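Local coordinates for probable glutamine-binding lipoprotein GlnH (GLNBP) (Mycobacterium tuberculosis, PDB 6H20), which binds amino acids such as asparagine and probably serves as an aspartate-specific sensor that regulates protein kinase G and so glutamate metabolism, at residues Leu16-Ser21 with Ile176-Pro181; Asp26-Leu31 with Thr282-Asp287; Leu53-Asp58 with Ile117-Met122; Asn142-Ala147 with Leu223-Pro228; Thr262-Tyr267 with Gly275-Pro280. One frame throughout, in Å; residues are numbered along the deposited sequence.

Contact 1 (Leu16-Ser21 with Ile176-Pro181)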
# COMPACT_ATOMS: atom_id res chain seq x y z
N LEU A 16 13.20 -17.28 7.87
CA LEU A 16 13.74 -16.20 8.68
C LEU A 16 13.03 -16.18 10.03
O LEU A 16 11.83 -16.48 10.11
CB LEU A 16 13.51 -14.87 7.97
CG LEU A 16 14.28 -14.60 6.69
CD1 LEU A 16 13.79 -13.32 6.02
CD2 LEU A 16 15.77 -14.52 6.97
N PRO A 17 13.73 -15.83 11.10
CA PRO A 17 13.07 -15.72 12.39
C PRO A 17 12.17 -14.49 12.41
O PRO A 17 12.46 -13.49 11.73
CB PRO A 17 14.23 -15.57 13.38
CG PRO A 17 15.43 -15.18 12.57
CD PRO A 17 15.10 -15.28 11.12
N PRO A 18 11.07 -14.54 13.15
CA PRO A 18 10.30 -13.30 13.37
C PRO A 18 11.14 -12.36 14.21
O PRO A 18 11.67 -12.74 15.26
CB PRO A 18 9.05 -13.77 14.12
CG PRO A 18 9.22 -15.25 14.37
CD PRO A 18 10.61 -15.65 13.99
N ASP A 19 11.30 -11.13 13.73
CA ASP A 19 12.21 -10.17 14.34
C ASP A 19 11.43 -9.29 15.31
O ASP A 19 10.52 -8.56 14.90
CB ASP A 19 12.90 -9.32 13.27
CG ASP A 19 13.92 -8.37 13.86
OD1 ASP A 19 14.90 -8.86 14.47
OD2 ASP A 19 13.74 -7.15 13.72
N SER A 20 11.80 -9.35 16.59
CA SER A 20 11.09 -8.64 17.65
C SER A 20 11.56 -7.20 17.85
O SER A 20 10.93 -6.46 18.61
CB SER A 20 11.18 -9.41 18.97
OG SER A 20 12.51 -9.41 19.47
N SER A 21 12.65 -6.80 17.20
CA SER A 21 13.08 -5.40 17.23
C SER A 21 12.33 -4.54 16.22
O SER A 21 12.65 -3.35 16.08
CB SER A 21 14.59 -5.29 17.02
OG SER A 21 14.94 -5.44 15.65
N ILE A 176 6.11 -14.06 4.45
CA ILE A 176 6.11 -15.43 3.92
C ILE A 176 7.45 -16.11 4.14
O ILE A 176 7.52 -17.34 4.29
CB ILE A 176 5.70 -15.41 2.44
CG1 ILE A 176 4.27 -14.90 2.31
CG2 ILE A 176 5.84 -16.80 1.81
CD1 ILE A 176 3.28 -15.62 3.15
N ARG A 177 8.55 -15.34 4.16
CA ARG A 177 9.87 -15.92 4.41
C ARG A 177 10.04 -16.42 5.84
O ARG A 177 11.05 -17.06 6.14
CB ARG A 177 10.96 -14.91 4.07
CG ARG A 177 11.15 -14.68 2.57
CD ARG A 177 12.13 -15.68 1.97
NE ARG A 177 13.50 -15.37 2.38
CZ ARG A 177 14.20 -16.09 3.25
NH1 ARG A 177 13.66 -17.17 3.80
NH2 ARG A 177 15.43 -15.73 3.58
N GLU A 178 9.09 -16.14 6.74
CA GLU A 178 9.13 -16.66 8.09
C GLU A 178 8.51 -18.04 8.22
O GLU A 178 8.73 -18.71 9.23
CB GLU A 178 8.42 -15.71 9.06
CG GLU A 178 9.10 -14.38 9.19
CD GLU A 178 8.30 -13.38 10.01
OE1 GLU A 178 7.29 -13.78 10.63
OE2 GLU A 178 8.67 -12.19 10.01
N ILE A 179 7.76 -18.49 7.21
CA ILE A 179 6.98 -19.70 7.36
C ILE A 179 7.90 -20.91 7.34
O ILE A 179 8.79 -21.02 6.49
CB ILE A 179 5.89 -19.78 6.28
CG1 ILE A 179 4.89 -18.65 6.49
CG2 ILE A 179 5.18 -21.11 6.32
CD1 ILE A 179 3.92 -18.47 5.31
N ALA A 180 7.67 -21.84 8.27
CA ALA A 180 8.50 -23.03 8.42
C ALA A 180 7.59 -24.25 8.49
O ALA A 180 6.68 -24.28 9.35
CB ALA A 180 9.35 -22.92 9.69
N PRO A 181 7.75 -25.25 7.61
CA PRO A 181 8.65 -25.26 6.46
C PRO A 181 8.19 -24.25 5.40
O PRO A 181 7.01 -23.91 5.37
CB PRO A 181 8.53 -26.69 5.91
CG PRO A 181 7.86 -27.48 6.98
CD PRO A 181 7.04 -26.53 7.77
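The loop between strand 8-9 and strand 29-30 passes along the turn that follows helix 171-176. That turn is a type I beta turn from I176 to I179, closed by the bond from I179 N to I176 O. One backbone hydrogen bond joins the two segments. L16 N donates to R177 O over 2.8 Å. The bond is nearly straight at the hydrogen (168°), but the donor sits above the carbonyl plane.

The L16 side chain crosses R177 obliquely. Its CG lies 3.4 Å above one face of the R177 guanidinium plane, toward the rim. L16 CG is 3.5 Å from R177 NH2, and L16 CD1 is 3.8 Å from R177 CB. The R177 chain bends at chi2 (-88°) and again at chi3 (-73°), which folds the guanidinium back under L16. Its NH1 bonds to P14 O, so the group is held by the same N-terminal loop.

E178 meets the other end of L16. Its CA-H points at L16 O, with the CA 3.4 Å from that oxygen. Its chain is extended beyond CG and brings the carboxylate to P18, with OE1 3.9 Å from P18 CB. The carboxylate itself forms a salt bridge with R174.

The contact lies at the surface, where the N-terminal loop covers a helix-to-strand turn of the alpha/beta lobe of a bacterial solute-binding protein.

Contact 2 (Asp26-Leu31 with Thr282-Asp287)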
# COMPACT_ATOMS: atom_id res chain seq x y z
N ASP A 26 8.92 2.66 16.96
CA ASP A 26 7.55 3.17 16.99
C ASP A 26 7.22 3.78 15.63
O ASP A 26 7.06 5.00 15.52
CB ASP A 26 7.36 4.20 18.11
CG ASP A 26 5.91 4.60 18.30
OD1 ASP A 26 5.02 3.94 17.73
OD2 ASP A 26 5.67 5.59 19.02
N PRO A 27 7.10 2.96 14.59
CA PRO A 27 7.17 3.50 13.23
C PRO A 27 6.03 4.42 12.85
O PRO A 27 6.24 5.33 12.04
CB PRO A 27 7.21 2.24 12.35
CG PRO A 27 6.50 1.22 13.16
CD PRO A 27 6.85 1.51 14.59
N THR A 28 4.83 4.24 13.42
CA THR A 28 3.68 4.98 12.91
C THR A 28 3.56 6.40 13.44
O THR A 28 2.70 7.14 12.96
CB THR A 28 2.37 4.23 13.19
OG1 THR A 28 2.18 4.12 14.60
CG2 THR A 28 2.39 2.84 12.55
N ALA A 29 4.39 6.81 14.39
CA ALA A 29 4.35 8.19 14.87
C ALA A 29 5.02 9.11 13.86
O ALA A 29 6.11 8.82 13.36
CB ALA A 29 5.07 8.29 16.21
N SER A 30 4.36 10.24 13.57
CA SER A 30 4.83 11.15 12.52
C SER A 30 4.85 12.58 13.04
O SER A 30 4.72 12.80 14.25
CB SER A 30 3.95 10.98 11.27
OG SER A 30 4.42 11.74 10.16
N LEU A 31 4.98 13.57 12.15
CA LEU A 31 5.21 14.95 12.57
C LEU A 31 3.91 15.75 12.63
O LEU A 31 3.08 15.68 11.72
CB LEU A 31 6.17 15.64 11.60
CG LEU A 31 7.58 15.07 11.60
CD1 LEU A 31 8.42 15.77 10.54
CD2 LEU A 31 8.21 15.22 12.98
N THR A 282 -6.35 6.35 14.06
CA THR A 282 -6.01 7.49 14.89
C THR A 282 -4.56 7.90 14.64
O THR A 282 -3.67 7.05 14.72
CB THR A 282 -6.22 7.14 16.36
OG1 THR A 282 -7.61 6.87 16.60
CG2 THR A 282 -5.78 8.29 17.26
N PRO A 283 -4.29 9.16 14.33
CA PRO A 283 -2.91 9.57 14.07
C PRO A 283 -2.10 9.60 15.36
O PRO A 283 -2.61 9.88 16.45
CB PRO A 283 -3.06 10.99 13.50
CG PRO A 283 -4.34 11.50 14.13
CD PRO A 283 -5.24 10.28 14.16
N ARG A 284 -0.81 9.29 15.22
CA ARG A 284 0.14 9.35 16.32
C ARG A 284 1.26 10.31 15.92
O ARG A 284 1.76 10.25 14.80
CB ARG A 284 0.70 7.96 16.60
CG ARG A 284 1.79 7.93 17.65
CD ARG A 284 2.48 6.57 17.70
NE ARG A 284 2.21 5.86 18.95
CZ ARG A 284 2.94 6.01 20.06
NH1 ARG A 284 3.97 6.84 20.08
NH2 ARG A 284 2.63 5.32 21.15
N TYR A 285 1.64 11.19 16.85
CA TYR A 285 2.65 12.22 16.59
C TYR A 285 3.83 12.07 17.54
O TYR A 285 3.65 11.82 18.73
CB TYR A 285 2.03 13.62 16.75
CG TYR A 285 0.95 13.88 15.73
CD1 TYR A 285 1.25 13.96 14.37
CD2 TYR A 285 -0.38 14.05 16.11
CE1 TYR A 285 0.26 14.18 13.43
CE2 TYR A 285 -1.39 14.28 15.17
CZ TYR A 285 -1.05 14.35 13.83
OH TYR A 285 -2.02 14.58 12.89
N VAL A 286 5.04 12.25 16.99
CA VAL A 286 6.26 12.23 17.81
C VAL A 286 6.39 13.51 18.61
O VAL A 286 7.03 13.53 19.67
CB VAL A 286 7.51 12.03 16.94
CG1 VAL A 286 7.39 10.79 16.12
CG2 VAL A 286 7.72 13.23 16.03
N ASP A 287 5.83 14.60 18.11
CA ASP A 287 6.03 15.92 18.68
C ASP A 287 4.70 16.59 18.96
O ASP A 287 3.71 15.91 19.24
CB ASP A 287 6.87 16.79 17.74
CG ASP A 287 6.23 17.00 16.39
OD1 ASP A 287 5.35 16.20 16.00
OD2 ASP A 287 6.62 17.97 15.70
OXT ASP A 287 4.59 17.81 18.92
O HOH W 1 0.01 7.63 12.72
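R284 gives up more surface here than any other residue of the two segments. Its CG is anti to the backbone N, and the chain then runs extended until it bends at chi3 (-113°). Along the way CG and CD pass over A29, with CD 3.4 Å from A29 CB. The side chains of R284 and D26 reach toward each other tip to tip, and NH1 forms a salt bridge with D26 OD2. The carboxylate stands 80° from the guanidinium plane and lies over one face of it. OD2 and NH1 are modelled too close together, so their exact places are less sure. The R284 backbone is used as well. Its O accepts from S30 N at 2.9 Å, and its N donates to a water that in turn donates to T28 O.

The two segments form a small parallel two-stranded sheet that joins the N-terminal region to the C-terminal tail. S30 pairs with Y285 in it. The second main-chain bond runs from V286 N to S30 O, 2.8 Å long, with the donor in the carbonyl plane.

The two methyls of V286 have different partners. Its CG1 presses against A29 CB at 3.4 Å, tighter than usual for two carbons. Its CG2 reaches L31 CD2 at 3.7 Å.

L31 crosses V286 obliquely and D287 at about a right angle. Its CA is 3.7 Å from D287 OD1. The D287 carboxylate has further partners, with OD2 in a salt bridge to R248, and the terminal OXT pairs with R32. L31 O accepts from N251 on helix 244-259.

Contact 3 (Leu53-Asp58 with Ile117-Met122). With ASN (asparagine), chain B.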
# COMPACT_ATOMS: atom_id res chain seq x y z
N LEU A 53 1.11 18.14 -8.37
CA LEU A 53 1.69 17.18 -7.44
C LEU A 53 2.04 15.91 -8.20
O LEU A 53 1.20 15.38 -8.94
CB LEU A 53 0.66 16.85 -6.36
CG LEU A 53 1.03 15.84 -5.28
CD1 LEU A 53 2.08 16.45 -4.35
CD2 LEU A 53 -0.20 15.40 -4.47
N ILE A 54 3.28 15.44 -8.05
CA ILE A 54 3.74 14.23 -8.74
C ILE A 54 3.66 13.08 -7.75
O ILE A 54 4.32 13.09 -6.70
CB ILE A 54 5.16 14.41 -9.30
CG1 ILE A 54 5.18 15.60 -10.26
CG2 ILE A 54 5.62 13.12 -9.99
CD1 ILE A 54 6.57 16.03 -10.68
N VAL A 55 2.85 12.07 -8.10
CA VAL A 55 2.44 11.01 -7.19
C VAL A 55 2.94 9.68 -7.74
O VAL A 55 2.64 9.33 -8.88
CB VAL A 55 0.91 10.97 -7.05
CG1 VAL A 55 0.47 9.83 -6.13
CG2 VAL A 55 0.38 12.31 -6.55
N GLY A 56 3.65 8.92 -6.90
CA GLY A 56 4.10 7.60 -7.28
C GLY A 56 3.09 6.54 -6.89
O GLY A 56 2.64 6.49 -5.74
N LEU A 57 2.72 5.71 -7.86
CA LEU A 57 1.78 4.61 -7.66
C LEU A 57 1.84 3.74 -8.90
O LEU A 57 2.75 3.89 -9.72
CB LEU A 57 0.37 5.12 -7.34
CG LEU A 57 -0.25 6.27 -8.13
CD1 LEU A 57 -0.46 5.91 -9.61
CD2 LEU A 57 -1.57 6.69 -7.48
N ASP A 58 0.89 2.82 -9.06
CA ASP A 58 0.90 1.98 -10.26
C ASP A 58 -0.53 1.74 -10.72
O ASP A 58 -1.47 2.39 -10.23
CB ASP A 58 1.67 0.67 -10.03
CG ASP A 58 0.89 -0.35 -9.19
OD1 ASP A 58 -0.25 -0.09 -8.76
OD2 ASP A 58 1.44 -1.44 -8.96
N ILE A 117 5.30 12.49 -3.52
CA ILE A 117 4.78 11.54 -2.55
C ILE A 117 4.55 10.20 -3.25
O ILE A 117 4.37 10.14 -4.47
CB ILE A 117 3.47 12.01 -1.88
CG1 ILE A 117 2.33 12.14 -2.91
CG2 ILE A 117 3.69 13.34 -1.14
CD1 ILE A 117 0.99 12.55 -2.29
N VAL A 118 4.59 9.13 -2.46
CA VAL A 118 4.14 7.81 -2.89
C VAL A 118 2.86 7.52 -2.11
O VAL A 118 2.85 7.59 -0.88
CB VAL A 118 5.19 6.73 -2.61
CG1 VAL A 118 4.59 5.33 -2.78
CG2 VAL A 118 6.40 6.90 -3.53
N VAL A 119 1.78 7.24 -2.83
CA VAL A 119 0.54 6.76 -2.22
C VAL A 119 0.27 5.44 -2.92
O VAL A 119 -0.34 5.40 -4.00
CB VAL A 119 -0.63 7.73 -2.36
CG1 VAL A 119 -1.79 7.30 -1.44
CG2 VAL A 119 -0.21 9.17 -2.00
N LYS A 120 0.81 4.36 -2.36
CA LYS A 120 0.75 3.05 -3.00
C LYS A 120 0.85 1.99 -1.92
O LYS A 120 1.91 1.36 -1.75
CB LYS A 120 1.86 2.89 -4.03
CG LYS A 120 1.64 1.67 -4.93
CD LYS A 120 2.94 1.18 -5.55
CE LYS A 120 2.74 -0.05 -6.44
NZ LYS A 120 1.78 -1.05 -5.92
N THR A 121 -0.24 1.83 -1.17
CA THR A 121 -0.38 0.84 -0.10
C THR A 121 0.91 0.66 0.72
O THR A 121 1.34 -0.45 1.00
CB THR A 121 -0.90 -0.51 -0.63
OG1 THR A 121 0.02 -1.08 -1.58
CG2 THR A 121 -2.26 -0.33 -1.31
N MET A 122 1.55 1.77 1.10
CA MET A 122 2.93 1.67 1.55
C MET A 122 2.98 1.50 3.06
O MET A 122 2.80 2.47 3.81
CB MET A 122 3.75 2.88 1.10
CG MET A 122 5.24 2.63 1.22
SD MET A 122 6.15 3.99 0.48
CE MET A 122 7.82 3.41 0.75
N ASN B . 1.58 -2.98 2.02
CA ASN B . 2.60 -3.94 1.62
C ASN B . 3.94 -3.23 1.49
O ASN B . 4.91 -3.80 0.95
CB ASN B . 2.23 -4.62 0.30
CG ASN B . 2.26 -3.67 -0.88
OD1 ASN B . 2.25 -2.46 -0.73
ND2 ASN B . 2.33 -4.24 -2.06
OXT ASN B . 4.05 -2.08 1.95
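T121 holds the bound asparagine with two groups. Its O accepts from the ligand N at 2.7 Å, and its OG1 donates to the ligand OD1 at 2.8 Å. OG1 takes the crowded position between the backbone N and the carbonyl carbon (chi1 62°). The ligand is also hydrogen-bonded to D209, R106, R128, T171 and S123.

T121 is set in place by its neighbours. D78 accepts from T121 N, and R106 donates to K120 O. K120 stretches past L57 and bends at its last torsion, chi4 -40°. Its NZ forms a salt bridge with D58 OD2 at 3.1 Å, though the hydrogen bond within it is weak. D58 OD1 accepts from G60 N.

Further out, strands 53-57 and 117-118 run parallel in the mixed sheet. G56 N donates to I117 O at 2.8 Å in an almost straight bond. G56 O accepts from V119 N at 3.1 Å. V55 and I117 lie side by side on one face, and L53 CD2 meets I117 CD1 at 3.8 Å. V119 O is buried with no partner in the model.

T121 thus offers an acceptor to the ligand amino group and a donor to its side-chain oxygen, which is consistent with recognition of both groups by one residue.

Contact 4 (Asn142-Ala147 with Leu223-Pro228)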
# COMPACT_ATOMS: atom_id res chain seq x y z
N ASN A 142 -4.20 -5.77 7.12
CA ASN A 142 -3.48 -6.88 7.73
C ASN A 142 -3.29 -7.99 6.71
O ASN A 142 -4.22 -8.29 5.94
CB ASN A 142 -4.19 -7.42 8.97
CG ASN A 142 -3.21 -8.03 9.96
OD1 ASN A 142 -2.57 -9.05 9.67
ND2 ASN A 142 -3.08 -7.41 11.14
N GLN A 143 -2.10 -8.60 6.73
CA GLN A 143 -1.77 -9.63 5.75
C GLN A 143 -2.62 -10.88 5.99
O GLN A 143 -2.68 -11.40 7.12
CB GLN A 143 -0.29 -9.99 5.86
CG GLN A 143 0.14 -11.04 4.81
CD GLN A 143 1.65 -11.06 4.63
OE1 GLN A 143 2.37 -10.21 5.17
NE2 GLN A 143 2.14 -12.03 3.86
N ARG A 144 -3.24 -11.40 4.92
CA ARG A 144 -4.01 -12.65 5.00
C ARG A 144 -3.68 -13.51 3.78
O ARG A 144 -2.68 -13.28 3.08
CB ARG A 144 -5.51 -12.37 5.18
CG ARG A 144 -5.82 -11.62 6.48
CD ARG A 144 -7.31 -11.49 6.74
NE ARG A 144 -7.91 -12.79 7.01
CZ ARG A 144 -9.22 -13.01 7.04
NH1 ARG A 144 -10.06 -12.01 6.81
NH2 ARG A 144 -9.70 -14.22 7.30
N ILE A 145 -4.53 -14.50 3.51
CA ILE A 145 -4.31 -15.48 2.45
C ILE A 145 -5.50 -15.47 1.50
O ILE A 145 -6.65 -15.40 1.93
CB ILE A 145 -4.12 -16.89 3.05
CG1 ILE A 145 -2.93 -16.94 4.01
CG2 ILE A 145 -3.98 -17.94 1.95
CD1 ILE A 145 -2.88 -18.20 4.89
N LEU A 146 -5.21 -15.56 0.20
CA LEU A 146 -6.23 -15.67 -0.84
C LEU A 146 -6.05 -17.00 -1.56
O LEU A 146 -4.95 -17.33 -2.02
CB LEU A 146 -6.06 -14.52 -1.85
CG LEU A 146 -7.02 -14.49 -3.05
CD1 LEU A 146 -8.37 -14.00 -2.59
CD2 LEU A 146 -6.46 -13.57 -4.14
N ALA A 147 -7.13 -17.78 -1.66
CA ALA A 147 -7.06 -19.07 -2.33
C ALA A 147 -8.38 -19.33 -3.03
O ALA A 147 -9.40 -18.71 -2.72
CB ALA A 147 -6.77 -20.19 -1.32
N LEU A 223 -12.40 -16.70 -5.84
CA LEU A 223 -11.41 -16.70 -4.77
C LEU A 223 -12.03 -16.18 -3.47
O LEU A 223 -13.02 -15.44 -3.48
CB LEU A 223 -10.22 -15.83 -5.16
CG LEU A 223 -9.71 -16.06 -6.57
CD1 LEU A 223 -8.53 -15.11 -6.81
CD2 LEU A 223 -9.26 -17.50 -6.76
N HIS A 224 -11.43 -16.57 -2.35
CA HIS A 224 -11.85 -16.08 -1.04
C HIS A 224 -10.64 -15.87 -0.14
O HIS A 224 -9.57 -16.44 -0.35
CB HIS A 224 -12.94 -16.97 -0.38
CG HIS A 224 -12.48 -18.34 0.02
ND1 HIS A 224 -13.28 -19.19 0.75
CD2 HIS A 224 -11.32 -19.01 -0.20
CE1 HIS A 224 -12.64 -20.33 0.96
NE2 HIS A 224 -11.45 -20.25 0.39
N ILE A 225 -10.85 -15.04 0.89
CA ILE A 225 -9.80 -14.69 1.84
C ILE A 225 -9.96 -15.54 3.08
O ILE A 225 -11.07 -15.66 3.63
CB ILE A 225 -9.88 -13.19 2.18
CG1 ILE A 225 -9.60 -12.35 0.93
CG2 ILE A 225 -8.89 -12.85 3.30
CD1 ILE A 225 -9.90 -10.85 1.11
N VAL A 226 -8.86 -16.14 3.52
CA VAL A 226 -8.85 -17.08 4.63
C VAL A 226 -7.69 -16.76 5.56
O VAL A 226 -6.78 -15.98 5.23
CB VAL A 226 -8.76 -18.55 4.15
CG1 VAL A 226 -9.93 -18.89 3.23
CG2 VAL A 226 -7.44 -18.79 3.45
N GLY A 227 -7.74 -17.36 6.75
CA GLY A 227 -6.62 -17.35 7.66
C GLY A 227 -6.63 -16.19 8.63
O GLY A 227 -7.42 -15.26 8.54
N PRO A 228 -5.70 -16.23 9.58
CA PRO A 228 -5.65 -15.20 10.62
C PRO A 228 -4.93 -13.96 10.10
O PRO A 228 -4.33 -13.94 9.03
CB PRO A 228 -4.80 -15.88 11.70
CG PRO A 228 -3.84 -16.72 10.93
CD PRO A 228 -4.57 -17.17 9.68
O HOH W 2 -11.93 -15.70 6.46
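Strand 223-226 pairs antiparallel with strand 139-148 in the mixed sheet of this solute-binding protein. I145 with V226 and A147 with H224 are hydrogen-bonded pairs. L146 with I225 between them is a non-hydrogen-bonded pair. The bond from V226 N to I145 O is the shortest of the four main-chain bonds, at 2.8 Å.

R144 crosses I225 at about a right angle. I225 CG2 lies 3.6 Å above one face of its guanidinium plane, toward the rim. The chain bends at chi3 (68°), which turns the group side-on to G227. NE and NH2 then both donate to G227 O, at 2.9 and 2.8 Å, so one carbonyl takes two bonds. A water bridges NH2 to I225 O. G227 has backbone angles that only glycine takes easily.

L146 and I225 share one face of the sheet, which packs on helix 210-219. L146 crosses L223 at about a right angle, with CD1 3.7 Å from L223 CB. L223 also touches helix 191-199.

I145, V226, A147 and H224 lie on the other face. I145 and V226 cross obliquely, with I145 CB 3.8 Å from V226 CG2. The H224 ring has V226 CG1 over one face. The ring turns its edge to the facing strand, where H224 CD2 is 3.2 Å from A147 O.

Contact 5 (Thr262-Tyr267 with Gly275-Pro280)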
# COMPACT_ATOMS: atom_id res chain seq x y z
N THR A 262 -14.51 13.05 4.57
CA THR A 262 -13.96 12.60 3.30
C THR A 262 -13.40 11.18 3.40
O THR A 262 -13.61 10.36 2.50
CB THR A 262 -12.86 13.55 2.82
OG1 THR A 262 -13.41 14.85 2.61
CG2 THR A 262 -12.27 13.06 1.51
N TRP A 263 -12.70 10.87 4.49
CA TRP A 263 -12.16 9.52 4.65
C TRP A 263 -13.29 8.49 4.64
O TRP A 263 -13.20 7.47 3.94
CB TRP A 263 -11.35 9.44 5.94
CG TRP A 263 -10.53 8.20 6.05
CD1 TRP A 263 -9.22 8.06 5.71
CD2 TRP A 263 -10.96 6.91 6.52
NE1 TRP A 263 -8.80 6.78 5.94
CE2 TRP A 263 -9.84 6.05 6.45
CE3 TRP A 263 -12.17 6.41 7.02
CZ2 TRP A 263 -9.90 4.71 6.84
CZ3 TRP A 263 -12.22 5.08 7.41
CH2 TRP A 263 -11.09 4.25 7.31
N ASN A 264 -14.36 8.76 5.38
CA ASN A 264 -15.50 7.84 5.40
C ASN A 264 -16.07 7.66 3.99
O ASN A 264 -16.41 6.54 3.58
CB ASN A 264 -16.57 8.38 6.34
CG ASN A 264 -17.77 7.47 6.43
OD1 ASN A 264 -17.73 6.45 7.12
ND2 ASN A 264 -18.83 7.83 5.73
N THR A 265 -16.19 8.75 3.25
CA THR A 265 -16.72 8.69 1.89
C THR A 265 -15.83 7.83 1.00
O THR A 265 -16.33 7.01 0.21
CB THR A 265 -16.86 10.11 1.34
OG1 THR A 265 -17.88 10.80 2.07
CG2 THR A 265 -17.20 10.10 -0.14
N LEU A 266 -14.51 7.98 1.13
CA LEU A 266 -13.59 7.20 0.31
C LEU A 266 -13.61 5.73 0.68
O LEU A 266 -13.53 4.87 -0.21
CB LEU A 266 -12.17 7.77 0.43
CG LEU A 266 -11.99 9.17 -0.15
CD1 LEU A 266 -10.54 9.61 0.02
CD2 LEU A 266 -12.41 9.22 -1.61
N TYR A 267 -13.71 5.40 1.97
CA TYR A 267 -13.84 4.01 2.37
C TYR A 267 -15.11 3.40 1.78
O TYR A 267 -15.08 2.29 1.23
CB TYR A 267 -13.87 3.87 3.90
CG TYR A 267 -13.61 2.45 4.38
CD1 TYR A 267 -14.64 1.50 4.41
CD2 TYR A 267 -12.35 2.06 4.79
CE1 TYR A 267 -14.39 0.19 4.85
CE2 TYR A 267 -12.09 0.78 5.22
CZ TYR A 267 -13.11 -0.15 5.25
OH TYR A 267 -12.82 -1.43 5.68
N GLY A 275 -16.27 -4.81 4.81
CA GLY A 275 -17.17 -4.65 5.92
C GLY A 275 -17.51 -3.19 6.08
O GLY A 275 -17.01 -2.33 5.34
N PRO A 276 -18.36 -2.87 7.05
CA PRO A 276 -18.71 -1.47 7.28
C PRO A 276 -17.48 -0.68 7.68
O PRO A 276 -16.52 -1.22 8.25
CB PRO A 276 -19.73 -1.54 8.43
CG PRO A 276 -20.20 -2.97 8.46
CD PRO A 276 -19.02 -3.77 8.01
N ALA A 277 -17.50 0.61 7.38
CA ALA A 277 -16.34 1.45 7.59
C ALA A 277 -16.00 1.51 9.08
O ALA A 277 -16.90 1.70 9.91
CB ALA A 277 -16.62 2.86 7.07
N PRO A 278 -14.74 1.32 9.46
CA PRO A 278 -14.33 1.58 10.84
C PRO A 278 -14.12 3.08 11.00
O PRO A 278 -14.27 3.85 10.05
CB PRO A 278 -13.00 0.84 10.93
CG PRO A 278 -12.40 1.03 9.56
CD PRO A 278 -13.59 0.98 8.60
N ALA A 279 -13.80 3.49 12.22
CA ALA A 279 -13.29 4.83 12.41
C ALA A 279 -11.97 4.95 11.65
O ALA A 279 -11.26 3.95 11.48
CB ALA A 279 -13.03 5.09 13.89
N PRO A 280 -11.63 6.14 11.16
CA PRO A 280 -10.31 6.30 10.54
C PRO A 280 -9.23 5.98 11.53
O PRO A 280 -9.41 6.13 12.76
CB PRO A 280 -10.29 7.79 10.15
CG PRO A 280 -11.68 8.26 10.22
CD PRO A 280 -12.40 7.38 11.19
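W263 and Y267 both carry CG anti to the backbone N, with chi1 at -168° and -164°. They stand one helical turn apart, so these torsions send both rings off the same side of the helix toward residues 275-280. The backbone bond from Y267 N to W263 O belongs to that turn.

P280 lies over a face of the W263 indole. Its CA is 3.8 Å from the centroid of the six-membered ring and only 6° off the normal, a CH-pi contact. P280 CG adds a touch on W263 CE3 at 3.7 Å. The indole NE1 is hydrogen-bonded to Y138 O, outside the two segments.

The tail after helix 262-270 thus doubles back along that helix. Its residues from P276 to P280 have extended, polyproline-like backbone angles, and it leads on to strand 284-285. G275, at its start, has backbone angles that would crowd a side chain against the preceding carbonyl.

P278 reaches both rings. Its CD lies over the face of Y267, 3.8 Å from the ring centroid, in a second CH-pi contact. Its CG is 4.1 Å from W263 CH2. A277 CB meets Y267 CD1 at 3.6 Å, coming obliquely to the ring. G275 O lies at the Y267 ring edge, in plane, 3.7 Å from CE1. Both aromatic side chains also touch L139 of strand 139-148.

From the N terminus, contact 1 opens first and contact 2 soon after. Contact 3 opens and closes next, within the spans of both. Contact 4 opens before contact 1 closes at 176-181, so these two cross, and I176 CD1 packs on Q143 NE2. Contact 4 then closes at 223-228. Contact 5 follows as a short loop, and contact 2 closes last at the C terminus. Contacts 3, 4 and 5 therefore all fall within contact 2, which crosses contact 1. Contacts 3 and 4 belong to the same mixed sheet. Contacts 1 and 2 fix the N-terminal region to a surface turn and to the C-terminal tail, and contact 5 folds that tail onto helix 262-270.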